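PDB 2YZH: probable thiol peroxidase from Aquifex aeolicus, which probably reduces hydrogen peroxide and organic hydroperoxides to water and alcohols at the expense of thioredoxin, thereby protecting the cell against oxidative stress. Local coordinates for residues Val7-Asn12 / Pro152-Glu157; Thr15-Glu20 / Asp115-Gly120; Val31-Asp36 / Ser109-Arg114. All coordinates share one frame; numbering follows the deposited sequence.

Interaction 1 (Val7-Asn12 / Pro152-Glu157); sequences VNLKGN and PEITEE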
ATOM      1  N   VAL D   7     -18.842  11.012  -3.709  1.00 19.09           N
ATOM      2  CA  VAL D   7     -19.692  10.471  -4.768  1.00 18.12           C
ATOM      3  C   VAL D   7     -20.682   9.582  -4.044  1.00 17.65           C
ATOM      4  O   VAL D   7     -20.465   9.230  -2.882  1.00 19.23           O
ATOM      5  CB  VAL D   7     -18.920   9.587  -5.787  1.00 18.20           C
ATOM      6  CG1 VAL D   7     -17.912  10.425  -6.549  1.00 18.53           C
ATOM      7  CG2 VAL D   7     -18.239   8.427  -5.071  1.00 18.71           C
ATOM      8  N   ASN D   8     -21.775   9.228  -4.707  1.00 15.67           N
ATOM      9  CA  ASN D   8     -22.751   8.347  -4.086  1.00 15.80           C
ATOM     10  C   ASN D   8     -22.595   6.935  -4.631  1.00 15.60           C
ATOM     11  O   ASN D   8     -22.211   6.744  -5.788  1.00 15.94           O
ATOM     12  CB  ASN D   8     -24.187   8.798  -4.382  1.00 17.38           C
ATOM     13  CG  ASN D   8     -24.541  10.111  -3.730  1.00 20.66           C
ATOM     14  OD1 ASN D   8     -24.073  10.426  -2.636  1.00 20.33           O
ATOM     15  ND2 ASN D   8     -25.399  10.879  -4.390  1.00 23.60           N
ATOM     16  N   LEU D   9     -22.866   5.951  -3.784  1.00 14.36           N
ATOM     17  CA  LEU D   9     -22.847   4.552  -4.199  1.00 15.81           C
ATOM     18  C   LEU D   9     -24.240   4.066  -3.829  1.00 16.04           C
ATOM     19  O   LEU D   9     -24.559   3.910  -2.651  1.00 16.14           O
ATOM     20  CB  LEU D   9     -21.797   3.729  -3.451  1.00 14.06           C
ATOM     21  CG  LEU D   9     -21.932   2.216  -3.695  1.00 18.43           C
ATOM     22  CD1 LEU D   9     -21.918   1.924  -5.200  1.00 18.16           C
ATOM     23  CD2 LEU D   9     -20.798   1.471  -2.995  1.00 17.57           C
ATOM     24  N   LYS D  10     -25.074   3.851  -4.840  1.00 16.61           N
ATOM     25  CA  LYS D  10     -26.448   3.422  -4.614  1.00 16.77           C
ATOM     26  C   LYS D  10     -27.174   4.413  -3.701  1.00 16.96           C
ATOM     27  O   LYS D  10     -27.893   4.024  -2.783  1.00 17.61           O
ATOM     28  CB  LYS D  10     -26.477   2.008  -4.022  1.00 18.36           C
ATOM     29  CG  LYS D  10     -25.892   0.962  -4.972  1.00 20.55           C
ATOM     30  CD  LYS D  10     -25.932  -0.440  -4.403  1.00 21.83           C
ATOM     31  CE  LYS D  10     -25.350  -1.436  -5.393  1.00 22.75           C
ATOM     32  NZ  LYS D  10     -25.325  -2.821  -4.852  1.00 25.28           N
ATOM     33  N   GLY D  11     -26.964   5.703  -3.955  1.00 17.11           N
ATOM     34  CA  GLY D  11     -27.624   6.737  -3.173  1.00 18.65           C
ATOM     35  C   GLY D  11     -26.946   7.189  -1.889  1.00 19.95           C
ATOM     36  O   GLY D  11     -27.277   8.246  -1.353  1.00 20.35           O
ATOM     37  N   ASN D  12     -26.000   6.397  -1.397  1.00 19.15           N
ATOM     38  CA  ASN D  12     -25.295   6.715  -0.160  1.00 20.64           C
ATOM     39  C   ASN D  12     -23.949   7.381  -0.426  1.00 19.44           C
ATOM     40  O   ASN D  12     -23.148   6.888  -1.210  1.00 17.52           O
ATOM     41  CB  ASN D  12     -25.090   5.435   0.649  1.00 21.18           C
ATOM     42  CG  ASN D  12     -26.403   4.767   1.011  1.00 24.12           C
ATOM     43  OD1 ASN D  12     -26.480   3.547   1.129  1.00 27.68           O
ATOM     44  ND2 ASN D  12     -27.439   5.570   1.197  1.00 24.70           N
ATOM     45  N   PRO D 152     -21.406  11.585 -10.475  1.00 17.32           N
ATOM     46  CA  PRO D 152     -21.941  11.720  -9.114  1.00 17.94           C
ATOM     47  C   PRO D 152     -22.427  10.462  -8.402  1.00 17.50           C
ATOM     48  O   PRO D 152     -22.520  10.441  -7.174  1.00 17.10           O
ATOM     49  CB  PRO D 152     -23.048  12.760  -9.283  1.00 18.58           C
ATOM     50  CG  PRO D 152     -23.547  12.478 -10.675  1.00 21.11           C
ATOM     51  CD  PRO D 152     -22.264  12.284 -11.450  1.00 16.88           C
ATOM     52  N   GLU D 153     -22.747   9.426  -9.166  1.00 16.20           N
ATOM     53  CA  GLU D 153     -23.220   8.166  -8.599  1.00 17.12           C
ATOM     54  C   GLU D 153     -22.477   7.053  -9.311  1.00 16.45           C
ATOM     55  O   GLU D 153     -22.467   7.002 -10.536  1.00 16.77           O
ATOM     56  CB  GLU D 153     -24.733   8.018  -8.819  1.00 17.87           C
ATOM     57  CG  GLU D 153     -25.272   6.586  -8.736  1.00 18.80           C
ATOM     58  CD  GLU D 153     -25.075   5.937  -7.375  1.00 19.85           C
ATOM     59  OE1 GLU D 153     -25.532   6.513  -6.364  1.00 20.78           O
ATOM     60  OE2 GLU D 153     -24.476   4.839  -7.318  1.00 17.61           O
ATOM     61  N   ILE D 154     -21.855   6.163  -8.544  1.00 16.29           N
ATOM     62  CA  ILE D 154     -21.096   5.061  -9.125  1.00 17.33           C
ATOM     63  C   ILE D 154     -21.892   4.178 -10.094  1.00 18.13           C
ATOM     64  O   ILE D 154     -21.350   3.736 -11.106  1.00 19.63           O
ATOM     65  CB  ILE D 154     -20.477   4.182  -8.017  1.00 19.10           C
ATOM     66  CG1 ILE D 154     -19.438   5.001  -7.241  1.00 20.21           C
ATOM     67  CG2 ILE D 154     -19.813   2.950  -8.627  1.00 18.23           C
ATOM     68  CD1 ILE D 154     -18.940   4.337  -5.977  1.00 26.01           C
ATOM     69  N   THR D 155     -23.170   3.928  -9.811  1.00 17.72           N
ATOM     70  CA  THR D 155     -23.968   3.081 -10.703  1.00 18.23           C
ATOM     71  C   THR D 155     -24.384   3.756 -12.006  1.00 17.44           C
ATOM     72  O   THR D 155     -24.896   3.093 -12.904  1.00 18.32           O
ATOM     73  CB  THR D 155     -25.266   2.562 -10.034  1.00 18.51           C
ATOM     74  OG1 THR D 155     -26.112   3.669  -9.702  1.00 18.48           O
ATOM     75  CG2 THR D 155     -24.947   1.758  -8.784  1.00 19.80           C
ATOM     76  N   GLU D 156     -24.176   5.065 -12.114  1.00 16.31           N
ATOM     77  CA  GLU D 156     -24.560   5.783 -13.324  1.00 17.78           C
ATOM     78  C   GLU D 156     -23.433   5.856 -14.353  1.00 18.93           C
ATOM     79  O   GLU D 156     -22.251   5.809 -14.008  1.00 16.52           O
ATOM     80  CB  GLU D 156     -25.042   7.199 -12.963  1.00 16.74           C
ATOM     81  CG  GLU D 156     -26.303   7.190 -12.105  1.00 16.28           C
ATOM     82  CD  GLU D 156     -26.734   8.561 -11.605  1.00 18.56           C
ATOM     83  OE1 GLU D 156     -26.019   9.558 -11.837  1.00 17.79           O
ATOM     84  OE2 GLU D 156     -27.804   8.634 -10.965  1.00 17.11           O
ATOM     85  N   GLU D 157     -23.814   5.962 -15.622  1.00 18.57           N
ATOM     86  CA  GLU D 157     -22.843   6.064 -16.706  1.00 20.05           C
ATOM     87  C   GLU D 157     -22.444   7.528 -16.834  1.00 18.34           C
ATOM     88  O   GLU D 157     -23.179   8.417 -16.402  1.00 19.28           O
ATOM     89  CB  GLU D 157     -23.458   5.560 -18.017  1.00 18.83           C
ATOM     90  CG  GLU D 157     -23.744   4.065 -18.031  1.00 23.03           C
ATOM     91  CD  GLU D 157     -24.472   3.622 -19.289  1.00 25.90           C
ATOM     92  OE1 GLU D 157     -23.972   3.913 -20.396  1.00 26.65           O
ATOM     93  OE2 GLU D 157     -25.541   2.983 -19.168  1.00 28.87           O
TER
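Asn8 and Glu153 lie side by side on backbones that run in the same direction and form a single beta bridge: Asn8 N donates to Pro152 O (2.8 Å), and Asn8 O receives Ile154 N (2.8 Å) almost in line with its carbonyl bond, at a C=O...N angle of 169°. Beyond the bridge, the side chain of Glu153 takes over from the backbone. Its chain bends at chi2 (62°), and the carboxylate meets the type I' turn of Leu9 to Asn12 at its two corner residues. OE2 accepts Lys10 N (2.7 Å) through its syn lone pair, while OE1 accepts Gly11 N (2.9 Å), again on the syn side but with the donor 27° out of the carboxylate plane. The anti lone pair of OE2 is used from the other direction, by Thr155 N (3.0 Å) of Glu153's own segment. Three backbone N-H groups thus grip the carboxylate and fix its rotation, and their dipoles would be expected to favour its charged form. Apolar contacts flank this polar centre. Ile154 CD1 rests against Leu9 CB (3.9 Å), the two side chains crossing obliquely, and Ile154 CG1 lies 4.2 Å from Val7 CG2. Leu128 touches both Leu9 and Ile154, and Pro56 and Ile123 also pack on Ile154. Beside the turn, Thr155 CG2 meets Lys10 CG, the two exposed side chains crossing at about a right angle. Ile154 O also accepts a hydrogen bond from Arg134. The arrangement ties the tight two-residue turn of a beta hairpin, formed by strands 6-9 and 12-15, to the loop that leads into helix 160-170; such an N-terminal hairpin added to a thioredoxin fold is characteristic of the Tpx peroxiredoxins.

Interaction 2 (Thr15-Glu20 / Asp115-Gly120); sequences TLVGPE and DMEKYG. With SO4 (sulfate ion), chain H.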
ATOM      1  N   THR D  15     -16.864   9.071   0.792  1.00 15.07           N
ATOM      2  CA  THR D  15     -15.771   9.994   0.575  1.00 13.65           C
ATOM      3  C   THR D  15     -14.658   9.382  -0.261  1.00 13.19           C
ATOM      4  O   THR D  15     -14.443   8.165  -0.249  1.00 13.64           O
ATOM      5  CB  THR D  15     -15.195  10.468   1.912  1.00 15.88           C
ATOM      6  OG1 THR D  15     -14.936   9.329   2.742  1.00 15.62           O
ATOM      7  CG2 THR D  15     -16.182  11.387   2.614  1.00 15.91           C
ATOM      8  N   LEU D  16     -13.971  10.245  -0.997  1.00 12.44           N
ATOM      9  CA  LEU D  16     -12.855   9.844  -1.837  1.00 11.78           C
ATOM     10  C   LEU D  16     -11.582  10.277  -1.131  1.00 12.51           C
ATOM     11  O   LEU D  16     -11.595  11.206  -0.323  1.00 13.88           O
ATOM     12  CB  LEU D  16     -12.929  10.541  -3.198  1.00 12.95           C
ATOM     13  CG  LEU D  16     -14.193  10.280  -4.020  1.00 12.32           C
ATOM     14  CD1 LEU D  16     -14.162  11.125  -5.288  1.00 12.45           C
ATOM     15  CD2 LEU D  16     -14.291   8.797  -4.341  1.00 12.84           C
ATOM     16  N   VAL D  17     -10.489   9.589  -1.422  1.00 11.86           N
ATOM     17  CA  VAL D  17      -9.196   9.927  -0.842  1.00 10.74           C
ATOM     18  C   VAL D  17      -8.638  11.098  -1.660  1.00 12.95           C
ATOM     19  O   VAL D  17      -8.796  11.133  -2.881  1.00 13.87           O
ATOM     20  CB  VAL D  17      -8.242   8.711  -0.933  1.00 10.65           C
ATOM     21  CG1 VAL D  17      -6.846   9.090  -0.461  1.00 11.63           C
ATOM     22  CG2 VAL D  17      -8.799   7.562  -0.100  1.00 10.20           C
ATOM     23  N   GLY D  18      -8.016  12.067  -0.992  1.00 12.24           N
ATOM     24  CA  GLY D  18      -7.451  13.205  -1.702  1.00 13.93           C
ATOM     25  C   GLY D  18      -6.191  12.813  -2.461  1.00 15.11           C
ATOM     26  O   GLY D  18      -5.769  11.658  -2.392  1.00 13.90           O
ATOM     27  N   PRO D  19      -5.560  13.747  -3.193  1.00 16.03           N
ATOM     28  CA  PRO D  19      -5.944  15.151  -3.361  1.00 16.67           C
ATOM     29  C   PRO D  19      -6.976  15.323  -4.469  1.00 17.56           C
ATOM     30  O   PRO D  19      -7.085  14.486  -5.365  1.00 15.59           O
ATOM     31  CB  PRO D  19      -4.626  15.812  -3.730  1.00 19.01           C
ATOM     32  CG  PRO D  19      -4.014  14.767  -4.624  1.00 15.97           C
ATOM     33  CD  PRO D  19      -4.249  13.494  -3.821  1.00 17.14           C
ATOM     34  N   GLU D  20      -7.732  16.413  -4.408  1.00 18.35           N
ATOM     35  CA  GLU D  20      -8.726  16.686  -5.433  1.00 19.34           C
ATOM     36  C   GLU D  20      -8.018  17.435  -6.558  1.00 20.04           C
ATOM     37  O   GLU D  20      -7.334  18.423  -6.313  1.00 20.80           O
ATOM     38  CB  GLU D  20      -9.855  17.553  -4.870  1.00 21.79           C
ATOM     39  CG  GLU D  20     -11.041  17.684  -5.808  1.00 28.01           C
ATOM     40  CD  GLU D  20     -12.054  18.715  -5.348  1.00 29.77           C
ATOM     41  OE1 GLU D  20     -13.175  18.723  -5.894  1.00 32.27           O
ATOM     42  OE2 GLU D  20     -11.729  19.522  -4.452  1.00 33.12           O
ATOM     43  N   ASP D 115      -1.592   4.105  -8.333  1.00 10.14           N
ATOM     44  CA  ASP D 115      -1.226   5.493  -8.589  1.00  9.41           C
ATOM     45  C   ASP D 115      -2.426   6.395  -8.834  1.00  9.33           C
ATOM     46  O   ASP D 115      -2.319   7.606  -8.685  1.00  9.87           O
ATOM     47  CB  ASP D 115      -0.279   5.595  -9.792  1.00 10.70           C
ATOM     48  CG  ASP D 115       1.167   5.310  -9.420  1.00 12.87           C
ATOM     49  OD1 ASP D 115       1.587   5.735  -8.323  1.00  9.94           O
ATOM     50  OD2 ASP D 115       1.883   4.682 -10.225  1.00 13.11           O
ATOM     51  N   MET D 116      -3.570   5.825  -9.207  1.00  9.68           N
ATOM     52  CA  MET D 116      -4.725   6.673  -9.464  1.00 10.94           C
ATOM     53  C   MET D 116      -5.221   7.380  -8.204  1.00 11.30           C
ATOM     54  O   MET D 116      -6.104   8.233  -8.276  1.00 10.54           O
ATOM     55  CB  MET D 116      -5.850   5.881 -10.141  1.00 11.42           C
ATOM     56  CG  MET D 116      -5.488   5.428 -11.560  1.00  9.42           C
ATOM     57  SD  MET D 116      -4.758   6.755 -12.593  1.00 13.77           S
ATOM     58  CE  MET D 116      -6.201   7.787 -12.944  1.00 12.84           C
ATOM     59  N   GLU D 117      -4.660   7.027  -7.049  1.00 10.68           N
ATOM     60  CA  GLU D 117      -5.029   7.711  -5.812  1.00 10.34           C
ATOM     61  C   GLU D 117      -4.605   9.168  -6.010  1.00 12.21           C
ATOM     62  O   GLU D 117      -5.192  10.093  -5.434  1.00 10.45           O
ATOM     63  CB  GLU D 117      -4.259   7.143  -4.608  1.00 12.67           C
ATOM     64  CG  GLU D 117      -4.575   7.867  -3.292  1.00 13.42           C
ATOM     65  CD  GLU D 117      -3.691   7.435  -2.132  1.00 18.23           C
ATOM     66  OE1 GLU D 117      -3.331   6.241  -2.063  1.00 19.28           O
ATOM     67  OE2 GLU D 117      -3.369   8.289  -1.276  1.00 20.01           O
ATOM     68  N   LYS D 118      -3.576   9.365  -6.834  1.00  8.99           N
ATOM     69  CA  LYS D 118      -3.055  10.704  -7.096  1.00 10.18           C
ATOM     70  C   LYS D 118      -4.018  11.563  -7.907  1.00 10.83           C
ATOM     71  O   LYS D 118      -3.810  12.769  -8.050  1.00 10.77           O
ATOM     72  CB  LYS D 118      -1.699  10.613  -7.810  1.00 10.93           C
ATOM     73  CG  LYS D 118      -0.603  10.012  -6.931  1.00 11.01           C
ATOM     74  CD  LYS D 118       0.620   9.623  -7.740  1.00 11.23           C
ATOM     75  CE  LYS D 118       1.653   8.945  -6.848  1.00 12.00           C
ATOM     76  NZ  LYS D 118       2.724   8.290  -7.648  1.00  9.68           N
ATOM     77  N   TYR D 119      -5.072  10.941  -8.427  1.00  9.55           N
ATOM     78  CA  TYR D 119      -6.072  11.657  -9.206  1.00 10.97           C
ATOM     79  C   TYR D 119      -7.323  11.937  -8.380  1.00 12.43           C
ATOM     80  O   TYR D 119      -8.308  12.472  -8.891  1.00 12.37           O
ATOM     81  CB  TYR D 119      -6.443  10.867 -10.469  1.00  9.34           C
ATOM     82  CG  TYR D 119      -5.476  11.065 -11.625  1.00 11.60           C
ATOM     83  CD1 TYR D 119      -4.203  10.501 -11.607  1.00 10.74           C
ATOM     84  CD2 TYR D 119      -5.840  11.832 -12.735  1.00 12.18           C
ATOM     85  CE1 TYR D 119      -3.312  10.695 -12.669  1.00 12.18           C
ATOM     86  CE2 TYR D 119      -4.957  12.031 -13.796  1.00 13.73           C
ATOM     87  CZ  TYR D 119      -3.697  11.460 -13.757  1.00 11.88           C
ATOM     88  OH  TYR D 119      -2.825  11.669 -14.805  1.00 13.82           O
ATOM     89  N   GLY D 120      -7.279  11.565  -7.104  1.00 11.43           N
ATOM     90  CA  GLY D 120      -8.407  11.804  -6.222  1.00 12.55           C
ATOM     91  C   GLY D 120      -9.641  10.956  -6.476  1.00 12.41           C
ATOM     92  O   GLY D 120     -10.745  11.351  -6.098  1.00 11.64           O
TER
HETATM   93  S   SO4 H 502      -6.093  17.833  -0.764  1.00 35.19           S
HETATM   94  O1  SO4 H 502      -4.654  18.101  -0.957  1.00 35.27           O
HETATM   95  O2  SO4 H 502      -6.810  18.030  -2.034  1.00 34.73           O
HETATM   96  O3  SO4 H 502      -6.274  16.442  -0.293  1.00 33.90           O
HETATM   97  O4  SO4 H 502      -6.635  18.768   0.242  1.00 34.81           O
HETATM   98  O   HOH W   1      -7.690   9.285  -4.526  1.00 12.27           O
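Val17 and Glu117 both place a gamma carbon anti to the backbone N, CG1 of the valine at 174° and CG of the glutamate at 178°; CG1 then lies 3.8 Å from CG and close to OE2 of the extended glutamate chain. That carboxylate forms a salt bridge with Lys129 of the second subunit, which also donates to Gly18 O. A water joins the backbones between them, donating to Val17 O (2.7 Å) and Glu117 O (2.8 Å). Gly120, at a positive phi of 71°, packs closely against the backbone of 17-19: its CA is 3.1 Å from Pro19 O and makes a C-H...O contact with Val17 O (3.4 Å), and a CB here would collide with Pro19 O. Pro19, which follows a cis peptide bond, brings CD near Glu117 O and CG near Lys118 O. Just beyond it Glu20 N binds a sulfate ion (N to O2 3.0 Å), also held by Arg5 and by Gly126 of the second subunit. The contact packs the loop leaving strand 12-15 against the 3-10 turn 115-119, whose other side, through Met116 and Tyr119, leans on Ile52 of strand 49-54.

Interaction 3 (Val31-Asp36 / Ser109-Arg114); sequences VVVTKD and SDFRYR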
ATOM      1  N   VAL D  31       1.732   4.498 -13.156  1.00 10.64           N
ATOM      2  CA  VAL D  31       2.361   3.333 -13.757  1.00 10.46           C
ATOM      3  C   VAL D  31       1.362   2.191 -13.664  1.00 11.07           C
ATOM      4  O   VAL D  31       1.152   1.625 -12.588  1.00 12.41           O
ATOM      5  CB  VAL D  31       3.646   2.955 -13.006  1.00 10.76           C
ATOM      6  CG1 VAL D  31       4.288   1.739 -13.664  1.00 11.75           C
ATOM      7  CG2 VAL D  31       4.608   4.140 -13.007  1.00 11.92           C
ATOM      8  N   VAL D  32       0.740   1.870 -14.796  1.00 12.02           N
ATOM      9  CA  VAL D  32      -0.268   0.822 -14.848  1.00 11.98           C
ATOM     10  C   VAL D  32       0.201  -0.397 -15.647  1.00 13.52           C
ATOM     11  O   VAL D  32       1.198  -0.336 -16.375  1.00 14.22           O
ATOM     12  CB  VAL D  32      -1.596   1.384 -15.431  1.00 11.86           C
ATOM     13  CG1 VAL D  32      -2.194   2.405 -14.462  1.00 13.44           C
ATOM     14  CG2 VAL D  32      -1.341   2.050 -16.784  1.00 11.20           C
ATOM     15  N   VAL D  33      -0.522  -1.501 -15.506  1.00 13.50           N
ATOM     16  CA  VAL D  33      -0.156  -2.746 -16.175  1.00 12.05           C
ATOM     17  C   VAL D  33      -1.186  -3.155 -17.226  1.00 15.00           C
ATOM     18  O   VAL D  33      -2.376  -3.280 -16.914  1.00 13.38           O
ATOM     19  CB  VAL D  33      -0.002  -3.889 -15.132  1.00 12.79           C
ATOM     20  CG1 VAL D  33       0.508  -5.161 -15.809  1.00  8.60           C
ATOM     21  CG2 VAL D  33       0.961  -3.465 -14.025  1.00 15.56           C
ATOM     22  N   THR D  34      -0.735  -3.357 -18.464  1.00 15.70           N
ATOM     23  CA  THR D  34      -1.633  -3.755 -19.552  1.00 18.54           C
ATOM     24  C   THR D  34      -1.889  -5.265 -19.544  1.00 18.86           C
ATOM     25  O   THR D  34      -1.242  -6.004 -18.805  1.00 16.85           O
ATOM     26  CB  THR D  34      -1.085  -3.313 -20.933  1.00 20.64           C
ATOM     27  OG1 THR D  34       0.269  -3.746 -21.082  1.00 22.30           O
ATOM     28  CG2 THR D  34      -1.130  -1.800 -21.058  1.00 22.50           C
ATOM     29  N   LYS D  35      -2.827  -5.721 -20.368  1.00 20.69           N
ATOM     30  CA  LYS D  35      -3.191  -7.138 -20.395  1.00 22.75           C
ATOM     31  C   LYS D  35      -2.065  -8.116 -20.719  1.00 23.20           C
ATOM     32  O   LYS D  35      -2.186  -9.309 -20.452  1.00 23.79           O
ATOM     33  CB  LYS D  35      -4.371  -7.361 -21.349  1.00 24.43           C
ATOM     34  CG  LYS D  35      -4.116  -6.946 -22.783  1.00 27.31           C
ATOM     35  CD  LYS D  35      -5.389  -7.063 -23.611  1.00 29.54           C
ATOM     36  CE  LYS D  35      -5.141  -6.667 -25.055  1.00 30.82           C
ATOM     37  NZ  LYS D  35      -4.127  -7.546 -25.690  1.00 32.64           N
ATOM     38  N   ASP D  36      -0.974  -7.621 -21.288  1.00 22.89           N
ATOM     39  CA  ASP D  36       0.160  -8.480 -21.609  1.00 22.64           C
ATOM     40  C   ASP D  36       1.192  -8.417 -20.480  1.00 21.86           C
ATOM     41  O   ASP D  36       2.318  -8.898 -20.621  1.00 18.77           O
ATOM     42  CB  ASP D  36       0.793  -8.045 -22.935  1.00 26.46           C
ATOM     43  CG  ASP D  36       1.181  -6.578 -22.947  1.00 29.21           C
ATOM     44  OD1 ASP D  36       0.914  -5.883 -21.945  1.00 29.66           O
ATOM     45  OD2 ASP D  36       1.749  -6.117 -23.961  1.00 32.05           O
ATOM     46  N   SER D 109      -4.452  -1.929 -15.672  1.00 13.95           N
ATOM     47  CA  SER D 109      -4.696  -2.138 -14.253  1.00 12.77           C
ATOM     48  C   SER D 109      -3.805  -1.300 -13.353  1.00 13.49           C
ATOM     49  O   SER D 109      -2.611  -1.140 -13.615  1.00 11.63           O
ATOM     50  CB  SER D 109      -4.495  -3.613 -13.910  1.00 12.44           C
ATOM     51  OG  SER D 109      -4.630  -3.826 -12.518  1.00 12.36           O
ATOM     52  N   ASP D 110      -4.386  -0.797 -12.269  1.00 13.96           N
ATOM     53  CA  ASP D 110      -3.646   0.025 -11.317  1.00 13.55           C
ATOM     54  C   ASP D 110      -3.397  -0.750 -10.019  1.00 14.11           C
ATOM     55  O   ASP D 110      -3.074  -0.170  -8.984  1.00 12.64           O
ATOM     56  CB  ASP D 110      -4.441   1.307 -11.034  1.00 13.31           C
ATOM     57  CG  ASP D 110      -3.641   2.332 -10.259  1.00 15.87           C
ATOM     58  OD1 ASP D 110      -2.410   2.398 -10.463  1.00 13.27           O
ATOM     59  OD2 ASP D 110      -4.247   3.084  -9.465  1.00 16.07           O
ATOM     60  N   PHE D 111      -3.526  -2.071 -10.085  1.00 12.00           N
ATOM     61  CA  PHE D 111      -3.347  -2.906  -8.903  1.00 11.69           C
ATOM     62  C   PHE D 111      -1.965  -2.839  -8.269  1.00 11.83           C
ATOM     63  O   PHE D 111      -1.833  -2.946  -7.054  1.00 10.39           O
ATOM     64  CB  PHE D 111      -3.657  -4.379  -9.239  1.00 12.63           C
ATOM     65  CG  PHE D 111      -2.443  -5.181  -9.666  1.00 13.23           C
ATOM     66  CD1 PHE D 111      -1.705  -5.907  -8.731  1.00 12.81           C
ATOM     67  CD2 PHE D 111      -2.023  -5.181 -10.995  1.00 12.93           C
ATOM     68  CE1 PHE D 111      -0.566  -6.625  -9.109  1.00 10.67           C
ATOM     69  CE2 PHE D 111      -0.884  -5.897 -11.389  1.00 13.14           C
ATOM     70  CZ  PHE D 111      -0.155  -6.619 -10.445  1.00 11.71           C
ATOM     71  N   ARG D 112      -0.937  -2.652  -9.086  1.00 10.11           N
ATOM     72  CA  ARG D 112       0.415  -2.681  -8.558  1.00 11.29           C
ATOM     73  C   ARG D 112       0.858  -1.524  -7.684  1.00 12.36           C
ATOM     74  O   ARG D 112       1.446  -1.745  -6.627  1.00 11.50           O
ATOM     75  CB  ARG D 112       1.405  -2.888  -9.710  1.00 12.21           C
ATOM     76  CG  ARG D 112       2.848  -3.085  -9.280  1.00 10.68           C
ATOM     77  CD  ARG D 112       3.666  -3.621 -10.450  1.00 12.77           C
ATOM     78  NE  ARG D 112       3.405  -5.043 -10.670  1.00 11.32           N
ATOM     79  CZ  ARG D 112       3.636  -5.677 -11.816  1.00 13.04           C
ATOM     80  NH1 ARG D 112       4.129  -5.013 -12.856  1.00 11.57           N
ATOM     81  NH2 ARG D 112       3.383  -6.976 -11.921  1.00 10.07           N
ATOM     82  N   TYR D 113       0.559  -0.299  -8.101  1.00 11.71           N
ATOM     83  CA  TYR D 113       0.984   0.870  -7.345  1.00 11.71           C
ATOM     84  C   TYR D 113      -0.166   1.755  -6.883  1.00 11.99           C
ATOM     85  O   TYR D 113       0.027   2.653  -6.062  1.00 11.24           O
ATOM     86  CB  TYR D 113       1.940   1.694  -8.199  1.00 10.93           C
ATOM     87  CG  TYR D 113       3.192   0.950  -8.600  1.00 10.70           C
ATOM     88  CD1 TYR D 113       4.149   0.592  -7.649  1.00 12.71           C
ATOM     89  CD2 TYR D 113       3.433   0.623  -9.934  1.00 12.08           C
ATOM     90  CE1 TYR D 113       5.326  -0.073  -8.023  1.00 11.94           C
ATOM     91  CE2 TYR D 113       4.598  -0.039 -10.315  1.00 10.95           C
ATOM     92  CZ  TYR D 113       5.537  -0.382  -9.358  1.00 13.32           C
ATOM     93  OH  TYR D 113       6.689  -1.029  -9.741  1.00 15.48           O
ATOM     94  N   ARG D 114      -1.355   1.493  -7.413  1.00 10.58           N
ATOM     95  CA  ARG D 114      -2.542   2.273  -7.079  1.00 12.63           C
ATOM     96  C   ARG D 114      -2.226   3.755  -7.219  1.00 12.25           C
ATOM     97  O   ARG D 114      -2.549   4.569  -6.344  1.00 12.97           O
ATOM     98  CB  ARG D 114      -3.021   1.964  -5.655  1.00 13.39           C
ATOM     99  CG  ARG D 114      -4.461   2.407  -5.403  1.00 16.20           C
ATOM    100  CD  ARG D 114      -5.009   1.883  -4.075  1.00 19.32           C
ATOM    101  NE  ARG D 114      -4.375   2.523  -2.924  1.00 18.73           N
ATOM    102  CZ  ARG D 114      -4.676   2.242  -1.659  1.00 22.94           C
ATOM    103  NH1 ARG D 114      -5.600   1.327  -1.386  1.00 22.79           N
ATOM    104  NH2 ARG D 114      -4.068   2.881  -0.668  1.00 21.39           N
TER
HETATM  105  O   HOH W   2      -0.426   0.589 -10.628  1.00 14.45           O
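Ser109 pairs with Val33 as an antiparallel hydrogen-bonded pair, Ser109 N donating to Val33 O (2.8 Å) and Val33 N to Ser109 O (2.8 Å). The same Ser109 O lies 3.3 Å from Val32 CB. Ser109 OG, anti to its own backbone N (chi1 176°), accepts Phe111 N in an ST turn that bends the chain away from the strand, and it is also bonded to Asp88 O. Asp110 follows, its OD1 near Val32 CG1 and receiving a water that donates to Val31 O as well; its two oxygens also accept backbone N-H groups of the following turn. The chain is here leaving strand 106-109, which lies beside strand 30-34 in the central sheet of the thioredoxin fold. Phe111 brings CE2 to 4.0 Å from Val33 CG2, and that methyl also sits over one face of the Arg112 guanidinium, 3.7 Å from NH1. The guanidinium is engaged by Glu39 in a salt bridge and by carbonyls of Ala127 and Lys129 of the fourth subunit. Tyr113 meets Val31 with one edge of its ring: CE2 lies 3.8 Å from Val31 CG1, Val31 O lies near the ring plane, beside CD2, and Arg112 CG stands over the centre of one face. Tyr113 N donates to the bridging water. An alanine at Tyr113 would probably open a gap beside Val31 CG1, strip Arg112 CG of the ring face against it, and leave Lys129 of the fourth subunit without its hydroxyl partner and Lys118 of the third without its cation-pi partner. Arg114 N donates a hydrogen bond back to Asp110 O.

How the interactions relate
The three contacts form a chain of neighbours, interaction 2 in the middle with its centre about 17 Å from that of each of the others. Interactions 1 and 2 touch through Val7 CG1 and Leu16 CD1 (4.0 Å). Interactions 2 and 3 are joined by the carboxylate of Asp110, whose OD1 and OD2 each lie 2.8 Å from a backbone N, of Asp115 and Met116 respectively. Interactions 1 and 3 stay apart, nearest atoms about 14 Å. Interaction 1 is closest to the predicted peroxidatic Cys63, the side chain of Ile154 being about 7 Å from it; interactions 2 and 3 lie away from that site and both touch the third subunit.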